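Local coordinates for nucleoporin nup120 (Schizosaccharomyces pombe, PDB 4GQ2), which serves as a structural constituent of the nuclear pore complex, whose nucleoporins build the pore and can dock transiently associated transport factors, at residues Thr532-Asn535 with Val540-Ile543; Asn3-Ala8 with Ile376-Leu381; Leu880-Glu885 with Ser904-Glu909; Cys898-Leu903 with Ser920-Ala925. One frame throughout, in Å; residues are numbered along the deposited sequence.

Contact 1: Thr532-Asn535 with Val540-Ile543; sequences TYIN and VAFI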
loop_
_atom_site.group_PDB
_atom_site.type_symbol
_atom_site.label_atom_id
_atom_site.label_comp_id
_atom_site.label_asym_id
_atom_site.label_seq_id
_atom_site.Cartn_x
_atom_site.Cartn_y
_atom_site.Cartn_z
ATOM N N THR A 532 -24.981 10.352 0.148
ATOM C CA THR A 532 -25.258 10.597 1.557
ATOM C C THR A 532 -24.032 10.286 2.425
ATOM O O THR A 532 -23.579 9.138 2.526
ATOM C CB THR A 532 -26.516 9.856 2.069
ATOM O OG1 THR A 532 -26.395 9.639 3.482
ATOM C CG2 THR A 532 -26.679 8.527 1.385
ATOM N N TYR A 533 -23.497 11.342 3.028
ATOM C CA TYR A 533 -22.350 11.250 3.917
ATOM C C TYR A 533 -22.782 10.746 5.284
ATOM O O TYR A 533 -23.841 11.114 5.781
ATOM C CB TYR A 533 -21.698 12.624 4.072
ATOM C CG TYR A 533 -20.966 13.119 2.845
ATOM C CD1 TYR A 533 -21.648 13.768 1.812
ATOM C CD2 TYR A 533 -19.585 12.957 2.722
ATOM C CE1 TYR A 533 -20.979 14.230 0.689
ATOM C CE2 TYR A 533 -18.910 13.415 1.602
ATOM C CZ TYR A 533 -19.608 14.049 0.589
ATOM O OH TYR A 533 -18.935 14.513 -0.523
ATOM N N ILE A 534 -21.947 9.905 5.879
ATOM C CA ILE A 534 -22.142 9.403 7.234
ATOM C C ILE A 534 -20.974 9.889 8.072
ATOM O O ILE A 534 -19.820 9.593 7.755
ATOM C CB ILE A 534 -22.160 7.863 7.270
ATOM C CG1 ILE A 534 -23.282 7.312 6.389
ATOM C CG2 ILE A 534 -22.309 7.370 8.695
ATOM C CD1 ILE A 534 -23.039 5.893 5.919
ATOM N N ASN A 535 -21.273 10.617 9.145
ATOM C CA ASN A 535 -20.230 11.246 9.951
ATOM C C ASN A 535 -19.990 10.563 11.280
ATOM O O ASN A 535 -20.853 10.584 12.165
ATOM C CB ASN A 535 -20.542 12.731 10.153
ATOM C CG ASN A 535 -20.679 13.466 8.842
ATOM O OD1 ASN A 535 -19.754 13.471 8.030
ATOM N ND2 ASN A 535 -21.842 14.081 8.618
ATOM N N VAL A 540 -15.274 9.735 7.933
ATOM C CA VAL A 540 -16.385 10.029 7.019
ATOM C C VAL A 540 -16.657 8.786 6.204
ATOM O O VAL A 540 -15.735 8.044 5.867
ATOM C CB VAL A 540 -16.063 11.084 5.925
ATOM C CG1 VAL A 540 -17.155 12.141 5.859
ATOM C CG2 VAL A 540 -14.699 11.713 6.108
ATOM N N ALA A 541 -17.917 8.593 5.833
ATOM C CA ALA A 541 -18.291 7.456 5.023
ATOM C C ALA A 541 -19.447 7.814 4.096
ATOM O O ALA A 541 -20.054 8.878 4.231
ATOM C CB ALA A 541 -18.656 6.287 5.920
ATOM N N PHE A 542 -19.725 6.940 3.135
ATOM C CA PHE A 542 -20.954 7.036 2.350
ATOM C C PHE A 542 -21.567 5.676 2.107
ATOM O O PHE A 542 -20.882 4.657 2.158
ATOM C CB PHE A 542 -20.768 7.767 1.016
ATOM C CG PHE A 542 -19.355 8.120 0.697
ATOM C CD1 PHE A 542 -18.479 7.172 0.182
ATOM C CD2 PHE A 542 -18.902 9.415 0.893
ATOM C CE1 PHE A 542 -17.166 7.508 -0.117
ATOM C CE2 PHE A 542 -17.593 9.758 0.594
ATOM C CZ PHE A 542 -16.725 8.804 0.088
ATOM N N ILE A 543 -22.869 5.682 1.848
ATOM C CA ILE A 543 -23.617 4.457 1.599
ATOM C C ILE A 543 -23.326 3.968 0.182
ATOM O O ILE A 543 -23.067 4.773 -0.720
ATOM C CB ILE A 543 -25.135 4.676 1.825
ATOM C CG1 ILE A 543 -25.387 5.136 3.266
ATOM C CG2 ILE A 543 -25.927 3.402 1.554
ATOM C CD1 ILE A 543 -26.778 5.676 3.519
HETATM O O HOH W 1 -24.262 7.418 -0.717
#
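Strands 532-535 and 540-543 run antiparallel, with I534 and A541 as the hydrogen-bonded pair and Y533-F542 and N535-V540 as the non-hydrogen-bonded pairs beside it. I534 N reaches A541 O at 2.7 Å in a nearly straight bond (165°), the donor standing above the carbonyl plane; the return bond, A541 N to I534 O, is more bent. Around them V540, F542 and Y533 each turn a CA-H toward a carbonyl of the other strand. At the end near T532 a water takes the N-H of T532 and donates to I543 O, 2.9 Å away.

On the face shared by Y533, N535, V540 and F542, the two rings form an offset edge-to-face pair: the edge of F542 points at the face of Y533, with planes at 76° and CE2 of Y533 4.0 Å from CE2 of F542. V540 CG1 sits at the edge of the Y533 ring and also meets N535 OD1. This is a beta hairpin in the propeller domain, and strand 539-544 also bonds to strand 3-11 on its other side. Y533 OH is hydrogen-bonded to V89 O, and N535 ND2 to S522 OG. With a serine at Y533, the edge of F542 would probably lose the face it points at, and V89 O its hydroxyl partner.

On the other face, with A541, I534 has CG1 anti to the carbonyl carbon (chi1 -59°), and its extended chain brings CD1 to I543 CG1, 3.6 Å away, the two side chains meeting nearly at right angles. CD1 of I543 rests 3.6 Å from T532 CG2.

Contact 2: Asn3-Ala8 with Ile376-Leu381; sequences NELKHA and IQKCNL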
loop_
_atom_site.group_PDB
_atom_site.type_symbol
_atom_site.label_atom_id
_atom_site.label_comp_id
_atom_site.label_asym_id
_atom_site.label_seq_id
_atom_site.Cartn_x
_atom_site.Cartn_y
_atom_site.Cartn_z
ATOM N N ASN A 3 -32.547 -5.936 1.186
ATOM C CA ASN A 3 -31.236 -5.555 0.645
ATOM C C ASN A 3 -30.243 -5.077 1.707
ATOM O O ASN A 3 -30.633 -4.491 2.722
ATOM C CB ASN A 3 -31.389 -4.487 -0.445
ATOM C CG ASN A 3 -31.622 -5.080 -1.827
ATOM O OD1 ASN A 3 -31.765 -6.298 -1.989
ATOM N ND2 ASN A 3 -31.657 -4.215 -2.836
ATOM N N GLU A 4 -28.961 -5.340 1.468
ATOM C CA GLU A 4 -27.913 -4.914 2.386
ATOM C C GLU A 4 -27.274 -3.605 1.931
ATOM O O GLU A 4 -27.072 -3.383 0.738
ATOM C CB GLU A 4 -26.852 -6.002 2.540
ATOM C CG GLU A 4 -25.995 -5.850 3.789
ATOM C CD GLU A 4 -24.858 -6.854 3.856
ATOM O OE1 GLU A 4 -25.064 -8.025 3.474
ATOM O OE2 GLU A 4 -23.757 -6.471 4.301
ATOM N N LEU A 5 -26.982 -2.736 2.894
ATOM C CA LEU A 5 -26.237 -1.508 2.646
ATOM C C LEU A 5 -24.810 -1.647 3.168
ATOM O O LEU A 5 -24.590 -2.151 4.265
ATOM C CB LEU A 5 -26.907 -0.317 3.330
ATOM C CG LEU A 5 -28.361 0.011 2.999
ATOM C CD1 LEU A 5 -28.831 1.114 3.935
ATOM C CD2 LEU A 5 -28.546 0.409 1.539
ATOM N N LYS A 6 -23.847 -1.203 2.369
ATOM C CA LYS A 6 -22.459 -1.158 2.799
ATOM C C LYS A 6 -21.961 0.266 2.760
ATOM O O LYS A 6 -22.588 1.139 2.153
ATOM C CB LYS A 6 -21.586 -2.058 1.924
ATOM C CG LYS A 6 -21.535 -3.486 2.421
ATOM C CD LYS A 6 -21.392 -4.461 1.270
ATOM C CE LYS A 6 -21.738 -5.876 1.701
ATOM N NZ LYS A 6 -20.846 -6.360 2.789
ATOM N N HIS A 7 -20.836 0.510 3.413
ATOM C CA HIS A 7 -20.250 1.835 3.368
ATOM C C HIS A 7 -18.792 1.825 3.025
ATOM O O HIS A 7 -18.105 0.816 3.188
ATOM C CB HIS A 7 -20.560 2.619 4.649
ATOM C CG HIS A 7 -19.948 2.044 5.909
ATOM N ND1 HIS A 7 -19.534 0.769 6.007
ATOM C CD2 HIS A 7 -19.729 2.625 7.157
ATOM C CE1 HIS A 7 -19.046 0.550 7.243
ATOM N NE2 HIS A 7 -19.169 1.687 7.945
ATOM N N ALA A 8 -18.331 2.947 2.489
ATOM C CA ALA A 8 -16.917 3.184 2.275
ATOM C C ALA A 8 -16.453 4.150 3.354
ATOM O O ALA A 8 -17.001 5.237 3.486
ATOM C CB ALA A 8 -16.687 3.775 0.895
ATOM N N ILE A 376 -27.473 1.669 9.760
ATOM C CA ILE A 376 -28.097 2.579 8.809
ATOM C C ILE A 376 -29.221 1.853 8.074
ATOM O O ILE A 376 -29.045 0.717 7.617
ATOM C CB ILE A 376 -27.068 3.194 7.824
ATOM C CG1 ILE A 376 -26.302 4.347 8.480
ATOM C CG2 ILE A 376 -27.754 3.761 6.593
ATOM C CD1 ILE A 376 -25.209 3.923 9.434
ATOM N N GLN A 377 -30.373 2.515 7.980
ATOM C CA GLN A 377 -31.522 1.983 7.251
ATOM C C GLN A 377 -31.984 2.943 6.165
ATOM O O GLN A 377 -32.008 4.160 6.372
ATOM C CB GLN A 377 -32.698 1.749 8.198
ATOM C CG GLN A 377 -32.467 0.760 9.330
ATOM C CD GLN A 377 -33.664 0.676 10.263
ATOM O OE1 GLN A 377 -34.493 1.590 10.311
ATOM N NE2 GLN A 377 -33.761 -0.419 11.011
ATOM N N LYS A 378 -32.357 2.387 5.013
ATOM C CA LYS A 378 -33.058 3.135 3.972
ATOM C C LYS A 378 -34.489 2.623 3.826
ATOM O O LYS A 378 -34.745 1.420 3.953
ATOM C CB LYS A 378 -32.346 3.002 2.629
ATOM C CG LYS A 378 -31.201 3.968 2.412
ATOM C CD LYS A 378 -30.623 3.809 1.012
ATOM C CE LYS A 378 -29.514 4.819 0.758
ATOM N NZ LYS A 378 -28.820 4.595 -0.540
ATOM N N CYS A 379 -35.414 3.542 3.559
ATOM C CA CYS A 379 -36.789 3.188 3.229
ATOM C C CYS A 379 -37.232 3.865 1.946
ATOM O O CYS A 379 -37.236 5.096 1.848
ATOM C CB CYS A 379 -37.755 3.566 4.354
ATOM S SG CYS A 379 -39.502 3.586 3.854
ATOM N N ASN A 380 -37.598 3.045 0.964
ATOM C CA ASN A 380 -38.279 3.526 -0.224
ATOM C C ASN A 380 -39.779 3.522 0.013
ATOM O O ASN A 380 -40.417 2.459 0.046
ATOM C CB ASN A 380 -37.921 2.679 -1.448
ATOM C CG ASN A 380 -36.962 3.385 -2.388
ATOM O OD1 ASN A 380 -35.857 2.906 -2.638
ATOM N ND2 ASN A 380 -37.383 4.533 -2.918
ATOM N N LEU A 381 -40.331 4.716 0.201
ATOM C CA LEU A 381 -41.766 4.882 0.401
ATOM C C LEU A 381 -42.413 5.453 -0.856
ATOM O O LEU A 381 -41.829 6.305 -1.534
ATOM C CB LEU A 381 -42.048 5.768 1.610
#
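L5 makes a small apolar contact with I376 and K378 in the propeller domain, reaching from the N-terminal segment across to strand 376-381 through one leucine side chain, with no hydrogen bond between the two segments. Its CD1 methyl does most of the touching. It lies 3.7 Å from I376 O and 3.9 Å from I376 CG2, and near K378 N, so a single methyl rests against backbone and side chain together. The other methyl, CD2, meets the aliphatic part of K378, 4.0 Å from its CD. The lysine is stretched out beyond CG, which lays its methylenes obliquely across the leucine. L5 already points toward 376-381 at CB; with CG anti to the carbonyl carbon (chi1 -57°), its CD1 comes over I376 and K378.

Beside L5, K6 NZ forms a salt bridge to E4 OE2 at 3.3 Å, its hydrogen bond weak, and has a second acidic partner in E554.

Strand 390-395 lies between the two in the sheet order: N3 and L5 bond through their backbones to H395, I376 to S396, and S394 touches both L5 and K378. From strand 539-544, I543 packs against L5, I376 and K378, while I365 of strand 361-370 meets I376 and K378.

Contact 3: Leu880-Glu885 with Ser904-Glu909; sequences LREFQE and SKKLFE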
loop_
_atom_site.group_PDB
_atom_site.type_symbol
_atom_site.label_atom_id
_atom_site.label_comp_id
_atom_site.label_asym_id
_atom_site.label_seq_id
_atom_site.Cartn_x
_atom_site.Cartn_y
_atom_site.Cartn_z
ATOM N N LEU A 880 7.443 6.011 -25.676
ATOM C CA LEU A 880 7.897 5.695 -27.031
ATOM C C LEU A 880 8.250 6.934 -27.858
ATOM O O LEU A 880 8.766 6.804 -28.968
ATOM C CB LEU A 880 6.856 4.848 -27.771
ATOM C CG LEU A 880 6.455 3.487 -27.188
ATOM C CD1 LEU A 880 5.584 2.719 -28.169
ATOM C CD2 LEU A 880 7.676 2.661 -26.821
ATOM N N ARG A 881 7.991 8.125 -27.319
ATOM C CA ARG A 881 8.191 9.368 -28.077
ATOM C C ARG A 881 9.612 9.549 -28.622
ATOM O O ARG A 881 9.778 9.840 -29.807
ATOM C CB ARG A 881 7.708 10.618 -27.309
ATOM C CG ARG A 881 8.473 10.953 -26.035
ATOM C CD ARG A 881 8.189 12.372 -25.564
ATOM N NE ARG A 881 9.016 13.358 -26.259
ATOM C CZ ARG A 881 10.239 13.722 -25.876
ATOM N NH1 ARG A 881 10.798 13.187 -24.795
ATOM N NH2 ARG A 881 10.910 14.626 -26.576
ATOM N N GLU A 882 10.624 9.353 -27.778
ATOM C CA GLU A 882 12.017 9.540 -28.200
ATOM C C GLU A 882 12.410 8.598 -29.341
ATOM O O GLU A 882 13.087 9.004 -30.282
ATOM C CB GLU A 882 12.986 9.399 -27.023
ATOM C CG GLU A 882 12.946 10.573 -26.051
ATOM C CD GLU A 882 13.882 10.410 -24.861
ATOM O OE1 GLU A 882 14.218 9.265 -24.486
ATOM O OE2 GLU A 882 14.285 11.440 -24.288
ATOM N N PHE A 883 11.973 7.345 -29.253
ATOM C CA PHE A 883 12.212 6.391 -30.315
ATOM C C PHE A 883 11.463 6.782 -31.580
ATOM O O PHE A 883 12.016 6.710 -32.680
ATOM C CB PHE A 883 11.790 4.979 -29.915
ATOM C CG PHE A 883 11.782 4.019 -31.070
ATOM C CD1 PHE A 883 12.968 3.695 -31.729
ATOM C CD2 PHE A 883 10.591 3.463 -31.521
ATOM C CE1 PHE A 883 12.959 2.832 -32.814
ATOM C CE2 PHE A 883 10.581 2.594 -32.596
ATOM C CZ PHE A 883 11.765 2.278 -33.245
ATOM N N GLN A 884 10.202 7.174 -31.416
ATOM C CA GLN A 884 9.334 7.490 -32.548
ATOM C C GLN A 884 9.721 8.774 -33.277
ATOM O O GLN A 884 9.441 8.914 -34.468
ATOM C CB GLN A 884 7.877 7.542 -32.108
ATOM C CG GLN A 884 7.275 6.168 -31.904
ATOM C CD GLN A 884 5.913 6.228 -31.252
ATOM O OE1 GLN A 884 5.555 7.232 -30.636
ATOM N NE2 GLN A 884 5.144 5.150 -31.381
ATOM N N GLU A 885 10.356 9.702 -32.563
ATOM C CA GLU A 885 10.874 10.927 -33.173
ATOM C C GLU A 885 11.994 10.592 -34.154
ATOM O O GLU A 885 12.066 11.159 -35.250
ATOM C CB GLU A 885 11.379 11.895 -32.105
ATOM C CG GLU A 885 10.283 12.699 -31.425
ATOM C CD GLU A 885 10.783 13.530 -30.256
ATOM O OE1 GLU A 885 11.995 13.483 -29.944
ATOM O OE2 GLU A 885 9.953 14.231 -29.642
ATOM N N SER A 904 21.521 4.014 -27.808
ATOM C CA SER A 904 22.807 4.691 -27.671
ATOM C C SER A 904 22.672 6.031 -26.950
ATOM O O SER A 904 23.366 6.278 -25.961
ATOM C CB SER A 904 23.451 4.896 -29.038
ATOM O OG SER A 904 24.724 5.488 -28.888
ATOM N N LYS A 905 21.762 6.875 -27.435
ATOM C CA LYS A 905 21.536 8.204 -26.854
ATOM C C LYS A 905 20.995 8.096 -25.428
ATOM O O LYS A 905 21.243 8.977 -24.601
ATOM C CB LYS A 905 20.563 9.033 -27.715
ATOM C CG LYS A 905 21.051 9.362 -29.122
ATOM C CD LYS A 905 19.900 9.750 -30.044
ATOM C CE LYS A 905 19.787 11.257 -30.243
ATOM N NZ LYS A 905 20.728 11.743 -31.293
ATOM N N LYS A 906 20.257 7.019 -25.150
ATOM C CA LYS A 906 19.643 6.831 -23.839
ATOM C C LYS A 906 20.669 6.376 -22.806
ATOM O O LYS A 906 20.708 6.897 -21.697
ATOM C CB LYS A 906 18.467 5.849 -23.905
ATOM C CG LYS A 906 17.518 5.939 -22.720
ATOM C CD LYS A 906 16.591 7.134 -22.871
ATOM C CE LYS A 906 15.988 7.552 -21.546
ATOM N NZ LYS A 906 15.597 8.986 -21.600
ATOM N N LEU A 907 21.503 5.410 -23.172
ATOM C CA LEU A 907 22.582 4.994 -22.289
ATOM C C LEU A 907 23.538 6.160 -22.043
ATOM O O LEU A 907 24.111 6.278 -20.959
ATOM C CB LEU A 907 23.330 3.789 -22.863
ATOM C CG LEU A 907 22.815 2.358 -22.632
ATOM C CD1 LEU A 907 22.500 2.076 -21.166
ATOM C CD2 LEU A 907 21.612 2.039 -23.504
ATOM N N PHE A 908 23.671 7.024 -23.052
ATOM C CA PHE A 908 24.559 8.186 -23.002
ATOM C C PHE A 908 24.124 9.198 -21.943
ATOM O O PHE A 908 24.963 9.734 -21.219
ATOM C CB PHE A 908 24.656 8.857 -24.386
ATOM C CG PHE A 908 25.564 10.059 -24.419
ATOM C CD1 PHE A 908 26.940 9.908 -24.591
ATOM C CD2 PHE A 908 25.045 11.348 -24.273
ATOM C CE1 PHE A 908 27.779 11.015 -24.618
ATOM C CE2 PHE A 908 25.881 12.457 -24.295
ATOM C CZ PHE A 908 27.249 12.291 -24.473
ATOM N N GLU A 909 22.818 9.450 -21.859
ATOM C CA GLU A 909 22.270 10.390 -20.880
ATOM C C GLU A 909 22.546 9.915 -19.460
ATOM O O GLU A 909 22.761 10.726 -18.557
ATOM C CB GLU A 909 20.763 10.582 -21.077
ATOM C CG GLU A 909 20.372 11.387 -22.309
ATOM C CD GLU A 909 18.922 11.177 -22.720
ATOM O OE1 GLU A 909 18.042 11.114 -21.832
ATOM O OE2 GLU A 909 18.658 11.073 -23.938
#
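E882 and K906 join the two helices through charge: K906 NZ bonds to E882 OE1 at 3.2 Å, using the syn lone pair of that oxygen, on the side of its partner OE2. The two side chains meet at about a right angle. Bent at chi2 (78°), the lysine chain also runs its CD close to the same oxygen, 3.6 Å from E882 OE1.

Further salt bridges extend this pair into a network. Within its own helix K906 NZ reaches E909 OE1, also at 3.2 Å, from the syn side but 34° out of the carboxylate plane, so one ammonium is held between two carboxylates. On the other helix R881 NH2 makes a weak bond to E885 OE2, and R881 NH1 lies at a long 3.9 Å from E882 OE2.

Like charges also come near each other: E882 OE2 and E909 OE2 are 4.4 Å apart, and K906, bonded to both residues, would be expected to offset their repulsion.

The network lies at the surface of the HEAT-repeat region. Beneath it F883 of helix 881-889 packs on C898, Y899 and H902 of helix 895-909, while L907 turns to helix 913-925 and F908 to helix 932-949.

Contact 4: Cys898-Leu903 with Ser920-Ala925; sequences CYYLHL and SLLADA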
loop_
_atom_site.group_PDB
_atom_site.type_symbol
_atom_site.label_atom_id
_atom_site.label_comp_id
_atom_site.label_asym_id
_atom_site.label_seq_id
_atom_site.Cartn_x
_atom_site.Cartn_y
_atom_site.Cartn_z
ATOM N N CYS A 898 17.422 2.440 -35.907
ATOM C CA CYS A 898 16.769 3.533 -35.169
ATOM C C CYS A 898 16.671 3.217 -33.678
ATOM O O CYS A 898 16.956 4.067 -32.831
ATOM C CB CYS A 898 15.372 3.808 -35.736
ATOM S SG CYS A 898 15.360 4.658 -37.334
ATOM N N TYR A 899 16.271 1.981 -33.382
ATOM C CA TYR A 899 16.165 1.480 -32.023
ATOM C C TYR A 899 17.533 1.515 -31.347
ATOM O O TYR A 899 17.667 2.070 -30.254
ATOM C CB TYR A 899 15.551 0.068 -32.030
ATOM C CG TYR A 899 15.496 -0.630 -30.680
ATOM C CD1 TYR A 899 14.656 -0.169 -29.667
ATOM C CD2 TYR A 899 16.272 -1.775 -30.430
ATOM C CE1 TYR A 899 14.597 -0.813 -28.441
ATOM C CE2 TYR A 899 16.220 -2.426 -29.209
ATOM C CZ TYR A 899 15.385 -1.936 -28.216
ATOM O OH TYR A 899 15.323 -2.566 -26.995
ATOM N N TYR A 900 18.549 0.957 -32.005
ATOM C CA TYR A 900 19.914 0.970 -31.461
ATOM C C TYR A 900 20.494 2.385 -31.304
ATOM O O TYR A 900 21.228 2.652 -30.343
ATOM C CB TYR A 900 20.854 0.080 -32.282
ATOM C CG TYR A 900 20.615 -1.413 -32.131
ATOM C CD1 TYR A 900 20.223 -1.965 -30.910
ATOM C CD2 TYR A 900 20.809 -2.278 -33.207
ATOM C CE1 TYR A 900 20.010 -3.333 -30.772
ATOM C CE2 TYR A 900 20.604 -3.643 -33.078
ATOM C CZ TYR A 900 20.203 -4.165 -31.860
ATOM O OH TYR A 900 19.997 -5.517 -31.733
ATOM N N LEU A 901 20.158 3.283 -32.238
ATOM C CA LEU A 901 20.496 4.708 -32.113
ATOM C C LEU A 901 19.829 5.311 -30.876
ATOM O O LEU A 901 20.476 6.003 -30.083
ATOM C CB LEU A 901 20.057 5.503 -33.349
ATOM C CG LEU A 901 20.891 6.701 -33.850
ATOM C CD1 LEU A 901 19.995 7.734 -34.533
ATOM C CD2 LEU A 901 21.755 7.376 -32.788
ATOM N N HIS A 902 18.531 5.057 -30.724
ATOM C CA HIS A 902 17.809 5.531 -29.555
ATOM C C HIS A 902 18.428 5.039 -28.275
ATOM O O HIS A 902 18.640 5.809 -27.343
ATOM C CB HIS A 902 16.355 5.114 -29.614
ATOM C CG HIS A 902 15.607 5.392 -28.342
ATOM N ND1 HIS A 902 15.090 4.413 -27.581
ATOM C CD2 HIS A 902 15.325 6.587 -27.691
ATOM C CE1 HIS A 902 14.493 4.954 -26.508
ATOM N NE2 HIS A 902 14.641 6.284 -26.574
ATOM N N LEU A 903 18.728 3.748 -28.225
ATOM C CA LEU A 903 19.383 3.158 -27.067
ATOM C C LEU A 903 20.716 3.817 -26.768
ATOM O O LEU A 903 20.996 4.162 -25.619
ATOM C CB LEU A 903 19.563 1.655 -27.255
ATOM C CG LEU A 903 18.249 0.879 -27.221
ATOM C CD1 LEU A 903 18.532 -0.595 -26.986
ATOM C CD2 LEU A 903 17.335 1.433 -26.143
ATOM N N SER A 920 25.743 2.140 -30.520
ATOM C CA SER A 920 25.989 3.016 -31.662
ATOM C C SER A 920 26.628 2.226 -32.804
ATOM O O SER A 920 26.232 2.375 -33.968
ATOM C CB SER A 920 26.870 4.198 -31.260
ATOM O OG SER A 920 26.857 5.194 -32.263
ATOM N N LEU A 921 27.585 1.364 -32.450
ATOM C CA LEU A 921 28.245 0.465 -33.404
ATOM C C LEU A 921 27.248 -0.542 -33.949
ATOM O O LEU A 921 27.306 -0.922 -35.122
ATOM C CB LEU A 921 29.433 -0.270 -32.755
ATOM C CG LEU A 921 30.668 0.546 -32.342
ATOM C CD1 LEU A 921 31.564 -0.256 -31.408
ATOM C CD2 LEU A 921 31.463 1.044 -33.545
ATOM N N LEU A 922 26.333 -0.970 -33.084
ATOM C CA LEU A 922 25.275 -1.875 -33.488
ATOM C C LEU A 922 24.315 -1.193 -34.455
ATOM O O LEU A 922 23.907 -1.805 -35.441
ATOM C CB LEU A 922 24.544 -2.459 -32.271
ATOM C CG LEU A 922 25.060 -3.832 -31.810
ATOM C CD1 LEU A 922 24.603 -4.164 -30.394
ATOM C CD2 LEU A 922 24.643 -4.930 -32.784
ATOM N N ALA A 923 23.981 0.071 -34.191
ATOM C CA ALA A 923 23.116 0.848 -35.097
ATOM C C ALA A 923 23.722 0.922 -36.492
ATOM O O ALA A 923 23.019 0.765 -37.492
ATOM C CB ALA A 923 22.867 2.246 -34.550
ATOM N N ASP A 924 25.036 1.145 -36.537
ATOM C CA ASP A 924 25.794 1.173 -37.785
ATOM C C ASP A 924 25.749 -0.184 -38.497
ATOM O O ASP A 924 25.442 -0.251 -39.687
ATOM C CB ASP A 924 27.242 1.585 -37.510
ATOM C CG ASP A 924 27.870 2.321 -38.675
ATOM O OD1 ASP A 924 27.731 1.850 -39.826
ATOM O OD2 ASP A 924 28.505 3.376 -38.434
ATOM N N ALA A 925 26.039 -1.253 -37.757
ATOM C CA ALA A 925 25.997 -2.617 -38.289
ATOM C C ALA A 925 24.600 -3.082 -38.744
ATOM O O ALA A 925 24.492 -3.997 -39.564
ATOM C CB ALA A 925 26.579 -3.594 -37.273
#
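The Y900 ring receives L922 CB over one face: the carbon stands 3.8 Å above the ring plane, displaced toward the rim, and makes a CH-pi contact 22° off the ring normal. The two side chains cross at a slant, and the nearest ring atom, CD2, is 3.9 Å from L922 CB and 3.8 Å from L922 O. A923 N approaches the same ring obliquely. A second ring in the segment, that of Y899, turns to its own helix, with L903 CG over the centre of one face, and its hydroxyl bonds to F863 O.

Behind the tyrosine ring the helices come close together. Y900 CB lies 3.7 Å from A923 CB and equally near the backbone N of that alanine, so the methylene sits almost on the opposite main chain. With chi1 at -71°, CG of Y900 stands anti to the carbonyl carbon, and from there the ring is carried over L922. The A923 methyl also reaches L901 N at 3.7 Å, while the CB atoms of L901 and A923 are looser neighbours. A glycine at Y900 would probably open a gap over L922 CB and leave the A923 methyl without the CB that packs on it.

Small A923 is consistent with the segment axes approaching to 7.8 Å, nearly antiparallel at 166°. A923 also touches I938 of helix 932-949, and L901 meets E941 there. Antiparallel helices joined by a short turn and packed through such apolar contacts are the basic build of alpha-helical repeats, consistent with the HEAT-repeat assignment of this C-terminal region.

How the contacts relate
Contacts 1 and 2 belong to one mixed sheet of the propeller domain, their centres 12 Å apart. Strands 539-544 and 3-11 are neighbours in it, joined by a probable hydrogen bond from A8 N to F542 O, and I543 packs on I376. The start of the chain is built in beside a hairpin more than 500 residues later, consistent with closure of the propeller by its first strand. Contact 2 closes before contact 1 opens, and both precede contacts 3 and 4. These lie in the C-terminal HEAT-repeat region, centres 10 Å apart, sharing helix 895-909 with their segments alternating. With about 49 Å between the centres of contacts 1 and 3, the pairs mark separate parts of the nucleoporin.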